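Local coordinates for sugar kinase, pfkB family (Thermotoga maritima, PDB 2AJR), which is a pfkB-family sugar kinase, probably a 1-phosphofructokinase that transfers phosphate from ATP to a phosphorylated sugar, at residues P126-T129 / D130-N134; F136-R139 / Y140-L144. One frame throughout, in Å; residues are numbered along the deposited sequence. Where two conformers were deposited one is given.

Contact 1 (P126-T129 / D130-N134)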
# COMPACT_ATOMS: atom_id res chain seq x y z
N PRO A 126 2.74 3.16 14.25
CA PRO A 126 2.75 4.52 14.81
C PRO A 126 3.66 4.65 16.02
O PRO A 126 3.90 3.67 16.71
CB PRO A 126 1.31 4.71 15.28
CG PRO A 126 0.89 3.33 15.65
CD PRO A 126 1.53 2.41 14.65
N ASP A 127 4.15 5.86 16.27
CA ASP A 127 4.78 6.19 17.54
C ASP A 127 3.74 6.16 18.64
O ASP A 127 2.73 6.83 18.56
CB ASP A 127 5.37 7.62 17.52
CG ASP A 127 6.71 7.71 16.83
OD1 ASP A 127 7.18 6.72 16.23
OD2 ASP A 127 7.29 8.81 16.88
N VAL A 128 4.02 5.39 19.69
CA VAL A 128 3.17 5.37 20.86
C VAL A 128 3.87 6.11 21.99
O VAL A 128 5.06 5.93 22.22
CB VAL A 128 2.86 3.93 21.26
CG1 VAL A 128 2.10 3.89 22.57
CG2 VAL A 128 2.08 3.23 20.12
N THR A 129 3.14 6.98 22.66
CA THR A 129 3.67 7.76 23.76
C THR A 129 3.64 6.96 25.06
O THR A 129 3.09 5.85 25.11
CB THR A 129 2.84 9.02 24.00
OG1 THR A 129 1.57 8.65 24.57
CG2 THR A 129 2.64 9.79 22.69
N ASP A 130 4.22 7.53 26.11
CA ASP A 130 4.28 6.87 27.42
C ASP A 130 2.90 6.86 28.11
O ASP A 130 2.56 5.92 28.83
CB ASP A 130 5.33 7.56 28.30
CG ASP A 130 6.25 6.56 28.98
OD1 ASP A 130 6.72 5.63 28.30
OD2 ASP A 130 6.50 6.73 30.19
N MSE A 131 2.10 7.90 27.89
CA MSE A 131 0.74 7.89 28.41
C MSE A 131 -0.08 6.77 27.78
O MSE A 131 -0.81 6.08 28.48
CB MSE A 131 0.06 9.25 28.27
CG MSE A 131 0.19 10.11 29.54
SE MSE A 131 -0.50 9.21 31.17
CE MSE A 131 -2.25 10.17 31.34
N ASP A 132 0.08 6.55 26.47
CA ASP A 132 -0.63 5.48 25.78
C ASP A 132 -0.23 4.12 26.36
O ASP A 132 -1.09 3.27 26.60
CB ASP A 132 -0.34 5.49 24.28
CG ASP A 132 -0.91 6.70 23.56
OD1 ASP A 132 -1.86 7.33 24.09
OD2 ASP A 132 -0.38 7.02 22.46
N VAL A 133 1.06 3.92 26.57
CA VAL A 133 1.53 2.63 27.09
C VAL A 133 0.94 2.41 28.49
O VAL A 133 0.53 1.30 28.80
CB VAL A 133 3.09 2.51 27.07
CG1 VAL A 133 3.58 1.30 27.86
CG2 VAL A 133 3.58 2.42 25.64
N ASN A 134 0.87 3.46 29.30
CA ASN A 134 0.28 3.35 30.64
C ASN A 134 -1.20 2.99 30.60
O ASN A 134 -1.65 2.11 31.32
CB ASN A 134 0.51 4.62 31.46
CG ASN A 134 1.94 4.74 31.94
OD1 ASN A 134 2.68 3.74 32.02
ND2 ASN A 134 2.35 5.96 32.25
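Thr129 hands the incoming loop over to helix 130-144 with its carbonyl O accepting from Val133 N (3.2 Å, N-H...O 156°), which closes the first helical turn. Thr129 is the N-cap: its OG1 also accepts from Asp132 N at 3.2 Å, a fairly straight bond (164°) that satisfies an amide which no preceding turn of helix could serve. The hydroxyl can do this because chi1 of 72° sets OG1 between the backbone N and the carbonyl carbon, leaning over the open end of the helix. Asp132 answers from the first turn. Its carboxylate folds back beside its own amide toward the cap, with OD2 3.3 Å from Thr129 OG1 and 3.5 Å from Thr129 N. A negative group here probably also interacts favourably with the positive end of the helix dipole. With an alanine here the carboxylate is gone, and the Thr129 hydroxyl and backbone N would probably lose the negative group that faces them across the cap. The valines on either side of the cap, Val128 just before it and Val133 in the first turn, make a hydrophobic staple, their side chains crossing at about a right angle, and the loop residue Val160 packs against both. Val128 is held further by a backbone hydrogen bond with Pro158, while the neighbouring Asp127 forms a salt bridge with Lys45 of the second subunit. Val128 CG1 lies 3.7 Å from Val133 CG2 in the staple and, closer still, 3.4 Å from CB of Asp132 beside it.

Contact 2 (F136-R139 / Y140-L144)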
# COMPACT_ATOMS: atom_id res chain seq x y z
N PHE A 136 -2.61 1.45 28.27
CA PHE A 136 -2.62 0.05 27.87
C PHE A 136 -2.37 -0.90 29.05
O PHE A 136 -3.08 -1.90 29.19
CB PHE A 136 -1.60 -0.24 26.76
CG PHE A 136 -1.53 -1.70 26.43
CD1 PHE A 136 -2.44 -2.26 25.54
CD2 PHE A 136 -0.61 -2.52 27.05
CE1 PHE A 136 -2.41 -3.62 25.26
CE2 PHE A 136 -0.58 -3.88 26.77
CZ PHE A 136 -1.49 -4.43 25.88
N LEU A 137 -1.37 -0.61 29.87
CA LEU A 137 -1.02 -1.54 30.96
C LEU A 137 -2.16 -1.65 31.95
O LEU A 137 -2.45 -2.72 32.49
CB LEU A 137 0.26 -1.10 31.70
CG LEU A 137 1.55 -1.20 30.89
CD1 LEU A 137 2.74 -0.50 31.61
CD2 LEU A 137 1.84 -2.66 30.58
N ARG A 138 -2.82 -0.53 32.16
CA ARG A 138 -3.93 -0.41 33.08
C ARG A 138 -5.12 -1.26 32.60
O ARG A 138 -5.77 -1.94 33.40
CB ARG A 138 -4.29 1.07 33.20
CG ARG A 138 -4.87 1.52 34.51
CD ARG A 138 -6.36 1.27 34.57
NE ARG A 138 -7.08 2.47 34.95
CZ ARG A 138 -7.47 3.43 34.11
NH1 ARG A 138 -7.22 3.38 32.81
NH2 ARG A 138 -8.11 4.47 34.59
N ARG A 139 -5.40 -1.25 31.29
CA ARG A 139 -6.46 -2.08 30.72
C ARG A 139 -6.08 -3.55 30.67
O ARG A 139 -6.93 -4.43 30.81
CB ARG A 139 -6.75 -1.68 29.28
CG ARG A 139 -7.50 -0.42 29.12
CD ARG A 139 -8.09 -0.37 27.73
NE ARG A 139 -8.86 0.84 27.53
CZ ARG A 139 -9.16 1.36 26.35
NH1 ARG A 139 -8.78 0.78 25.22
NH2 ARG A 139 -9.85 2.49 26.30
N TYR A 140 -4.80 -3.80 30.40
CA TYR A 140 -4.27 -5.16 30.36
C TYR A 140 -4.51 -5.85 31.71
O TYR A 140 -5.05 -6.96 31.74
CB TYR A 140 -2.78 -5.15 30.00
CG TYR A 140 -2.13 -6.51 29.97
CD1 TYR A 140 -2.33 -7.39 28.92
CD2 TYR A 140 -1.30 -6.93 31.01
CE1 TYR A 140 -1.73 -8.66 28.90
CE2 TYR A 140 -0.70 -8.18 31.01
CZ TYR A 140 -0.91 -9.04 29.95
OH TYR A 140 -0.30 -10.28 29.96
N LYS A 141 -4.14 -5.19 32.80
CA LYS A 141 -4.35 -5.73 34.15
C LYS A 141 -5.80 -6.08 34.38
O LYS A 141 -6.11 -7.13 34.92
CB LYS A 141 -3.88 -4.74 35.23
CG LYS A 141 -2.38 -4.58 35.30
CD LYS A 141 -1.94 -3.35 36.09
CE LYS A 141 -0.43 -3.10 35.96
NZ LYS A 141 -0.06 -1.68 36.20
N MSE A 142 -6.70 -5.20 33.96
CA MSE A 142 -8.10 -5.42 34.21
C MSE A 142 -8.61 -6.65 33.48
O MSE A 142 -9.30 -7.47 34.05
CB MSE A 142 -8.91 -4.18 33.87
CG MSE A 142 -8.65 -3.06 34.88
SE MSE A 142 -9.42 -1.30 34.45
CE MSE A 142 -9.01 -0.40 36.19
N THR A 143 -8.20 -6.81 32.23
CA THR A 143 -8.68 -7.93 31.44
C THR A 143 -8.19 -9.30 31.95
O THR A 143 -8.85 -10.32 31.72
CB THR A 143 -8.26 -7.72 29.99
OG1 THR A 143 -8.55 -6.36 29.61
CG2 THR A 143 -9.00 -8.68 29.07
N LEU A 144 -7.05 -9.33 32.64
CA LEU A 144 -6.43 -10.59 33.07
C LEU A 144 -7.31 -11.43 34.03
O LEU A 144 -7.33 -12.67 33.95
CB LEU A 144 -5.05 -10.34 33.70
CG LEU A 144 -3.89 -10.00 32.76
CD1 LEU A 144 -2.63 -9.71 33.54
CD2 LEU A 144 -3.63 -11.09 31.74
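Arg139 and Thr143 meet one helical turn apart, where the Arg139 carbonyl O is gripped twice: by Thr143 N at 3.0 Å and by Thr143 OG1 at 2.8 Å. The two donors come in from opposite faces of the carbonyl plane, and the hydroxyl is the donor of its bond, so this threonine satisfies its own polar group on the backbone of its helix. Its chi1 of -46° turns OG1 back beside its own amide, toward that oxygen. Around it run the ordinary alpha-helical bonds, such as Tyr140 N to Phe136 O at 2.8 Å. On the inner flank Phe136 and Tyr140 both hold CG anti to the backbone N (chi1 175° and 178°), which sends the two rings off the same side of the helix; they cross obliquely, with Phe136 CE2 4.1 Å from Tyr140 CB. Leu144 sets its CG over one face of the tyrosine ring, 4.1 Å above the plane and off-centre toward the rim. The outer flank differs in kind: Arg138, bent along its chain, lies alongside the extended selenomethionine Met142, pointing the same way, with Arg138 CD 3.5 Å from Met142 CE. Lys141 runs out extended, its CG passing 3.4 Å from Leu137 O. The aromatic flank of this amphipathic helix rests on the main sheet, Phe136 on Val17 and the ring of Phe73, Tyr140 on Leu15 and Val17, while helix 164-174 packs alongside and takes the Tyr140 hydroxyl in a hydrogen bond to Leu168 O.

In the fold
Contacts 1 and 2 lie in series on helix 130-144, their centres 15 Å apart: 126-129 with 130-134 starts the helix, and 136-139 with 140-144 carries it on toward its C-terminal end. The character changes along the way, from an exposed cap close to the second subunit to a flank partly buried on the main sheet of this ribokinase-like fold. Strand 93-100 touches both, meeting Asp132 in contact 1 and Arg139 and Thr143 in contact 2. The contact centres lie about 22 and 20 Å from the centre of the chain, on the same side of it, and both are away from the magnesium site of His267, Ala304, Arg307 and Glu309.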